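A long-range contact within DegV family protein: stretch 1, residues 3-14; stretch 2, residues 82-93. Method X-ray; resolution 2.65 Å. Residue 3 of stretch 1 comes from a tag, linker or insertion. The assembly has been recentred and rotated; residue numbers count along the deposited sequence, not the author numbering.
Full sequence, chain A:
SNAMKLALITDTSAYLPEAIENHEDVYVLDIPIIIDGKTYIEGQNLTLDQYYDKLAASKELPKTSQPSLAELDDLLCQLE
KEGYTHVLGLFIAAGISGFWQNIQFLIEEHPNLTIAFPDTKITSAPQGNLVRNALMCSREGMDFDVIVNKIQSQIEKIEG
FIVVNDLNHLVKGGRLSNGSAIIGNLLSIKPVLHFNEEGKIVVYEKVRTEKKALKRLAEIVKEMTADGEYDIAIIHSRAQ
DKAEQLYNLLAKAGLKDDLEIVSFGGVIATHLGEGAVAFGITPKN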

# COMPACT_ATOMS: atom_id res chain seq x y z
N ALA A 3 17.35 -2.43 26.56
CA ALA A 3 17.13 -1.04 26.04
C ALA A 3 17.06 -0.98 24.49
O ALA A 3 18.03 -0.63 23.81
CB ALA A 3 18.21 -0.10 26.59
N MSE A 4 15.89 -1.32 23.95
CA MSE A 4 15.67 -1.29 22.51
C MSE A 4 15.61 0.12 21.90
O MSE A 4 14.87 0.99 22.38
CB MSE A 4 14.39 -2.05 22.16
CG MSE A 4 13.85 -1.75 20.78
SE MSE A 4 12.29 -2.82 20.36
CE MSE A 4 10.94 -1.82 21.37
N LYS A 5 16.38 0.34 20.83
CA LYS A 5 16.20 1.50 19.97
C LYS A 5 15.82 0.97 18.60
O LYS A 5 16.64 0.37 17.89
CB LYS A 5 17.47 2.35 19.92
CG LYS A 5 17.37 3.60 19.03
CD LYS A 5 18.26 4.71 19.57
CE LYS A 5 18.74 5.66 18.48
NZ LYS A 5 20.07 5.21 17.96
N LEU A 6 14.55 1.16 18.26
CA LEU A 6 13.93 0.49 17.13
C LEU A 6 13.78 1.44 15.95
O LEU A 6 13.32 2.58 16.12
CB LEU A 6 12.56 -0.06 17.53
CG LEU A 6 11.63 -0.59 16.44
CD1 LEU A 6 12.16 -1.92 15.87
CD2 LEU A 6 10.21 -0.75 16.97
N ALA A 7 14.18 0.99 14.77
CA ALA A 7 14.01 1.78 13.57
C ALA A 7 12.86 1.22 12.75
O ALA A 7 12.61 0.00 12.74
CB ALA A 7 15.26 1.80 12.76
N LEU A 8 12.16 2.12 12.06
CA LEU A 8 11.14 1.69 11.13
C LEU A 8 11.44 2.04 9.69
O LEU A 8 11.64 3.21 9.35
CB LEU A 8 9.74 2.17 11.55
CG LEU A 8 9.07 0.99 12.25
CD1 LEU A 8 9.16 1.16 13.76
CD2 LEU A 8 7.64 0.78 11.79
N ILE A 9 11.48 1.00 8.86
CA ILE A 9 11.72 1.22 7.43
C ILE A 9 10.51 0.82 6.58
O ILE A 9 9.87 -0.24 6.80
CB ILE A 9 13.02 0.56 6.91
CG1 ILE A 9 14.24 1.08 7.67
CG2 ILE A 9 13.26 0.89 5.46
CD1 ILE A 9 14.55 0.36 8.94
N THR A 10 10.22 1.69 5.63
CA THR A 10 9.13 1.51 4.70
C THR A 10 9.51 2.11 3.36
O THR A 10 10.63 2.56 3.19
CB THR A 10 7.82 2.13 5.24
OG1 THR A 10 6.75 1.83 4.32
CG2 THR A 10 7.95 3.64 5.41
N ASP A 11 8.58 2.09 2.41
CA ASP A 11 8.85 2.67 1.11
C ASP A 11 7.78 3.70 0.82
O ASP A 11 6.82 3.83 1.57
CB ASP A 11 8.92 1.59 0.03
CG ASP A 11 7.72 0.65 0.06
OD1 ASP A 11 6.56 1.14 -0.08
OD2 ASP A 11 7.94 -0.58 0.22
N THR A 12 7.95 4.46 -0.25
CA THR A 12 7.06 5.57 -0.56
C THR A 12 5.65 5.14 -1.03
O THR A 12 4.79 5.99 -1.22
CB THR A 12 7.67 6.52 -1.58
OG1 THR A 12 7.89 5.81 -2.80
CG2 THR A 12 8.99 7.07 -1.07
N SER A 13 5.42 3.83 -1.18
CA SER A 13 4.08 3.35 -1.51
C SER A 13 3.16 3.34 -0.29
O SER A 13 1.95 3.30 -0.42
CB SER A 13 4.13 1.96 -2.16
OG SER A 13 4.15 0.92 -1.18
N ALA A 14 3.75 3.37 0.90
CA ALA A 14 2.98 3.45 2.15
C ALA A 14 2.43 4.86 2.31
O ALA A 14 3.15 5.83 2.09
CB ALA A 14 3.85 3.11 3.32
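Stretch 2 82-93: EGYTHVLGLFIA

Neighbouring parallel strands far apart in sequence are joined by a simple rule: alternate residues of one strand spend both their NH and CO groups on its neighbour, and the residues between them turn those groups away, approaching it through CA-H...O contacts and whatever side chain they carry. Residues 82-93 of this DegV family protein lie on residues 3-14 in this way, the strand at 86-89 running parallel to strand 6-11 with a crossing angle of -19° and a closest axial approach of 4.6 Å.

The stretch enters from a helix that ends in a Schellman motif, where Gly 83 adopts positive phi (92°), a conformation that would jam a CB against the preceding carbonyl. Tyr 84 follows with its ring beneath the Lys 5 side chain, NZ of Lys 5 lying 4.0 Å from the centroid of the Tyr 84 ring in a cation-pi contact. Thr 85 points toward stretch 1 and pins Lys 5 twice, Lys 5 N donating to Thr 85 OG1 (2.9 Å) and Thr 85 N to Lys 5 O (2.6 Å).

Regular pairing then begins. His 86 N bonds Lys 5 O (3.2 Å), and His 86 O receives Ala 7 N (2.9 Å); the selenium of Met 4, a selenomethionine, covers one face of the imidazole. Val 87 turns to the opposite side of the sheet, its CG1 3.3 Å from Ile 9 CD1. Leu 88 repeats the His 86 pattern, with N to Ala 7 O and O from Ile 9 N, both 3.0 Å, while its side chain shares a face with Leu 6 and Leu 8.

At Gly 89 a CB would clash with Phe 91 CE2. Leu 90 N reaches Ile 9 O (2.7 Å), and Leu 90 O accepts Thr 10 OG1 (3.0 Å). Phe 91 sets CE1 3.4 Å from Ile 9 CG2, and Ile 92 N closes the contact on Asp 11 OD2 (3.0 Å).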

# COMPACT_ATOMS: atom_id res chain seq x y z
N GLU A 82 24.32 4.29 14.13
CA GLU A 82 23.58 5.36 14.76
C GLU A 82 23.05 4.89 16.14
O GLU A 82 22.40 5.66 16.86
CB GLU A 82 22.47 5.85 13.82
CG GLU A 82 22.54 7.33 13.56
CD GLU A 82 22.00 7.75 12.19
OE1 GLU A 82 20.87 7.35 11.81
OE2 GLU A 82 22.72 8.52 11.50
N GLY A 83 23.34 3.63 16.50
CA GLY A 83 22.96 3.05 17.79
C GLY A 83 21.63 2.30 17.90
O GLY A 83 21.26 1.85 18.99
N TYR A 84 20.89 2.15 16.80
CA TYR A 84 19.65 1.38 16.82
C TYR A 84 19.90 -0.10 17.11
O TYR A 84 20.90 -0.65 16.67
CB TYR A 84 18.93 1.49 15.49
CG TYR A 84 18.27 2.81 15.22
CD1 TYR A 84 16.92 3.01 15.53
CD2 TYR A 84 18.98 3.87 14.63
CE1 TYR A 84 16.30 4.23 15.26
CE2 TYR A 84 18.38 5.09 14.36
CZ TYR A 84 17.04 5.26 14.68
OH TYR A 84 16.42 6.46 14.41
N THR A 85 18.98 -0.75 17.84
CA THR A 85 19.16 -2.16 18.20
C THR A 85 18.26 -3.11 17.42
O THR A 85 18.65 -4.24 17.15
CB THR A 85 18.91 -2.40 19.70
OG1 THR A 85 17.54 -2.13 20.00
CG2 THR A 85 19.81 -1.50 20.53
N HIS A 86 17.06 -2.66 17.09
CA HIS A 86 16.11 -3.47 16.35
C HIS A 86 15.62 -2.72 15.13
O HIS A 86 15.63 -1.47 15.10
CB HIS A 86 14.91 -3.82 17.21
CG HIS A 86 15.24 -4.65 18.42
ND1 HIS A 86 15.84 -4.11 19.54
CD2 HIS A 86 15.03 -5.96 18.69
CE1 HIS A 86 15.99 -5.06 20.44
NE2 HIS A 86 15.52 -6.19 19.95
N VAL A 87 15.17 -3.48 14.14
CA VAL A 87 14.63 -2.92 12.90
C VAL A 87 13.35 -3.67 12.48
O VAL A 87 13.34 -4.91 12.41
CB VAL A 87 15.67 -2.98 11.76
CG1 VAL A 87 15.07 -2.51 10.44
CG2 VAL A 87 16.91 -2.16 12.11
N LEU A 88 12.29 -2.91 12.20
CA LEU A 88 11.09 -3.46 11.55
C LEU A 88 10.87 -2.85 10.16
O LEU A 88 10.62 -1.65 10.02
CB LEU A 88 9.86 -3.28 12.43
CG LEU A 88 8.56 -3.99 12.02
CD1 LEU A 88 8.73 -5.49 11.92
CD2 LEU A 88 7.48 -3.65 13.02
N GLY A 89 10.98 -3.70 9.14
CA GLY A 89 10.81 -3.27 7.75
C GLY A 89 9.43 -3.67 7.27
O GLY A 89 9.12 -4.87 7.19
N LEU A 90 8.61 -2.66 6.96
CA LEU A 90 7.23 -2.84 6.49
C LEU A 90 7.03 -2.27 5.08
O LEU A 90 6.65 -1.10 4.89
CB LEU A 90 6.24 -2.21 7.47
CG LEU A 90 6.12 -2.82 8.86
CD1 LEU A 90 5.17 -1.99 9.71
CD2 LEU A 90 5.65 -4.27 8.80
N PHE A 91 7.30 -3.12 4.09
CA PHE A 91 7.31 -2.71 2.71
C PHE A 91 6.11 -3.24 1.94
O PHE A 91 5.39 -4.14 2.41
CB PHE A 91 8.60 -3.17 2.03
CG PHE A 91 9.84 -2.79 2.77
CD1 PHE A 91 10.30 -1.47 2.75
CD2 PHE A 91 10.55 -3.75 3.49
CE1 PHE A 91 11.44 -1.11 3.46
CE2 PHE A 91 11.70 -3.41 4.18
CZ PHE A 91 12.14 -2.08 4.17
N ILE A 92 5.92 -2.67 0.75
CA ILE A 92 4.98 -3.14 -0.27
C ILE A 92 4.82 -4.69 -0.33
O ILE A 92 5.79 -5.45 -0.20
CB ILE A 92 5.40 -2.53 -1.64
CG1 ILE A 92 4.37 -2.81 -2.73
CG2 ILE A 92 6.78 -3.01 -2.08
CD1 ILE A 92 4.31 -1.71 -3.79
N ALA A 93 3.57 -5.14 -0.51
CA ALA A 93 3.21 -6.57 -0.65
C ALA A 93 4.15 -7.42 -1.51
O ALA A 93 4.44 -7.07 -2.65
CB ALA A 93 1.80 -6.67 -1.21